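Local coordinates for protein transcription regulator (Lactobacillus plantarum WCFS1, PDB 3CLK) that probably regulates transcription as a dimeric, LacI-like DNA-binding protein whose periplasmic binding protein-like domain would sense a small effector molecule, at residues Ser219-Glu224 and Ile236-Phe241. Sequence-based numbering, arbitrary orientation.
Sequences SIDGTE and ISQDFF
Asp221 and Gln238 run alongside each other, with their flat ends turned only 20° from a common plane. Gln238 NE2 gives a bent hydrogen bond (132° at the hydrogen) to Asp221 OD1 at 2.6 Å. An amide suits position 238 because it donates through NE2 to Asp221 while its OE1 accepts from the hydroxyl of Ser107. Behind this pair the backbones run parallel. Ile236 N donates to Ser219 O, Asp221 N returns a bond to Ile236 O at 2.9 Å, and Gln238 N reaches Asp221 O at 3.0 Å. Ser237 CA adds a C-H...O contact to Asp221 O. A water lies within hydrogen-bonding distance of both Asp221 O (2.7 Å) and Gln238 O, though it has more acceptors around it than protons to give. Phe240, with CG anti to its carbonyl carbon (chi1 -60°), turns its ring edge to the carboxylate, CZ lying 3.5 Å from Asp221 OD1, while Gln238 CB sits over the rim of one face. Aspartate's short carboxylate thus puts an acceptor beside both amide and ring edge; an alanine at Asp221 would probably leave Gln238 NE2 without this acceptor and open a gap beside Phe240. Gly222 suits its positive phi, and a side chain there would collide with Ser237 OG, which bonds to Ser235. Asp194 accepts from Ser219 OG and the backbone nitrogens of Gly222 and Thr223. The contact joins the C-terminal ends of adjacent parallel strands 216-219 and 234-237 in the mixed sheet of the periplasmic binding protein-like domain, where the latter leads into helix 240-256; Ile220 and Ile236 pack on helix 109-121, and Phe240 meets helix 22-34.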
loop_
_atom_site.group_PDB
_atom_site.type_symbol
_atom_site.label_atom_id
_atom_site.label_comp_id
_atom_site.label_asym_id
_atom_site.label_seq_id
_atom_site.Cartn_x
_atom_site.Cartn_y
_atom_site.Cartn_z
ATOM N N SER B 219 0.624 -17.401 -0.289
ATOM C CA SER B 219 -0.122 -16.181 -0.042
ATOM C C SER B 219 -1.252 -15.987 -1.050
ATOM O O SER B 219 -1.166 -16.436 -2.192
ATOM C CB SER B 219 0.837 -14.982 -0.099
ATOM O OG SER B 219 0.169 -13.770 0.182
ATOM N N ILE B 220 -2.326 -15.337 -0.616
ATOM C CA ILE B 220 -3.444 -15.047 -1.510
ATOM C C ILE B 220 -3.386 -13.550 -1.784
ATOM O O ILE B 220 -3.238 -12.759 -0.855
ATOM C CB ILE B 220 -4.810 -15.385 -0.873
ATOM C CG1 ILE B 220 -4.958 -16.901 -0.732
ATOM C CG2 ILE B 220 -5.954 -14.862 -1.754
ATOM C CD1 ILE B 220 -6.162 -17.300 0.111
ATOM N N ASP B 221 -3.482 -13.199 -3.065
ATOM C CA ASP B 221 -3.466 -11.828 -3.594
ATOM C C ASP B 221 -2.317 -11.617 -4.582
ATOM O O ASP B 221 -2.556 -11.283 -5.739
ATOM C CB ASP B 221 -3.416 -10.763 -2.483
ATOM C CG ASP B 221 -4.768 -10.575 -1.789
ATOM O OD1 ASP B 221 -5.816 -10.889 -2.396
ATOM O OD2 ASP B 221 -4.786 -10.105 -0.636
ATOM N N GLY B 222 -1.080 -11.819 -4.135
ATOM C CA GLY B 222 0.062 -11.654 -5.026
ATOM C C GLY B 222 0.412 -10.236 -5.455
ATOM O O GLY B 222 0.788 -10.003 -6.609
ATOM N N THR B 223 0.282 -9.283 -4.541
ATOM C CA THR B 223 0.621 -7.893 -4.836
ATOM C C THR B 223 2.132 -7.749 -4.644
ATOM O O THR B 223 2.802 -8.717 -4.287
ATOM C CB THR B 223 -0.079 -6.928 -3.867
ATOM O OG1 THR B 223 0.546 -7.012 -2.584
ATOM C CG2 THR B 223 -1.542 -7.296 -3.716
ATOM N N GLU B 224 2.657 -6.541 -4.857
ATOM C CA GLU B 224 4.088 -6.280 -4.711
ATOM C C GLU B 224 4.642 -6.771 -3.373
ATOM O O GLU B 224 5.810 -7.145 -3.280
ATOM C CB GLU B 224 4.383 -4.779 -4.878
ATOM C CG GLU B 224 5.856 -4.409 -4.651
ATOM C CD GLU B 224 6.224 -3.023 -5.178
ATOM O OE1 GLU B 224 5.576 -2.031 -4.777
ATOM O OE2 GLU B 224 7.169 -2.930 -5.992
ATOM N N ILE B 236 -1.237 -17.026 -4.965
ATOM C CA ILE B 236 -2.337 -17.241 -5.884
ATOM C C ILE B 236 -2.647 -15.777 -6.131
ATOM O O ILE B 236 -3.180 -15.080 -5.257
ATOM C CB ILE B 236 -3.528 -17.948 -5.212
ATOM C CG1 ILE B 236 -3.133 -19.379 -4.843
ATOM C CG2 ILE B 236 -4.733 -17.959 -6.155
ATOM C CD1 ILE B 236 -2.637 -20.212 -6.022
ATOM N N SER B 237 -2.268 -15.298 -7.308
ATOM C CA SER B 237 -2.438 -13.897 -7.643
ATOM C C SER B 237 -3.763 -13.583 -8.299
ATOM O O SER B 237 -4.220 -14.316 -9.176
ATOM C CB SER B 237 -1.290 -13.453 -8.544
ATOM O OG SER B 237 -0.055 -13.782 -7.933
ATOM N N GLN B 238 -4.383 -12.495 -7.848
ATOM C CA GLN B 238 -5.658 -12.054 -8.397
ATOM C C GLN B 238 -5.318 -10.984 -9.416
ATOM O O GLN B 238 -4.363 -10.227 -9.233
ATOM C CB GLN B 238 -6.549 -11.435 -7.309
ATOM C CG GLN B 238 -6.891 -12.358 -6.157
ATOM C CD GLN B 238 -8.023 -11.806 -5.302
ATOM O OE1 GLN B 238 -9.135 -11.613 -5.786
ATOM N NE2 GLN B 238 -7.740 -11.543 -4.032
ATOM N N ASP B 239 -6.097 -10.914 -10.487
ATOM C CA ASP B 239 -5.846 -9.915 -11.508
ATOM C C ASP B 239 -6.652 -8.666 -11.193
ATOM O O ASP B 239 -7.620 -8.355 -11.888
ATOM C CB ASP B 239 -6.233 -10.448 -12.888
ATOM C CG ASP B 239 -5.677 -9.597 -14.012
ATOM O OD1 ASP B 239 -5.375 -8.413 -13.771
ATOM O OD2 ASP B 239 -5.547 -10.109 -15.141
ATOM N N PHE B 240 -6.244 -7.955 -10.140
ATOM C CA PHE B 240 -6.919 -6.734 -9.706
ATOM C C PHE B 240 -7.011 -5.708 -10.831
ATOM O O PHE B 240 -8.038 -5.047 -11.007
ATOM C CB PHE B 240 -6.173 -6.104 -8.522
ATOM C CG PHE B 240 -6.082 -6.994 -7.308
ATOM C CD1 PHE B 240 -7.231 -7.398 -6.634
ATOM C CD2 PHE B 240 -4.842 -7.410 -6.824
ATOM C CE1 PHE B 240 -7.148 -8.207 -5.485
ATOM C CE2 PHE B 240 -4.750 -8.215 -5.680
ATOM C CZ PHE B 240 -5.899 -8.612 -5.012
ATOM N N PHE B 241 -5.927 -5.566 -11.584
ATOM C CA PHE B 241 -5.890 -4.609 -12.678
ATOM C C PHE B 241 -7.070 -4.858 -13.613
ATOM O O PHE B 241 -7.833 -3.941 -13.929
ATOM C CB PHE B 241 -4.586 -4.748 -13.463
ATOM C CG PHE B 241 -4.345 -3.628 -14.438
ATOM C CD1 PHE B 241 -3.720 -2.456 -14.026
ATOM C CD2 PHE B 241 -4.750 -3.743 -15.766
ATOM C CE1 PHE B 241 -3.495 -1.410 -14.926
ATOM C CE2 PHE B 241 -4.532 -2.703 -16.673
ATOM C CZ PHE B 241 -3.901 -1.535 -16.249
HETATM O O HOH W 1 -1.941 -9.674 -7.845
#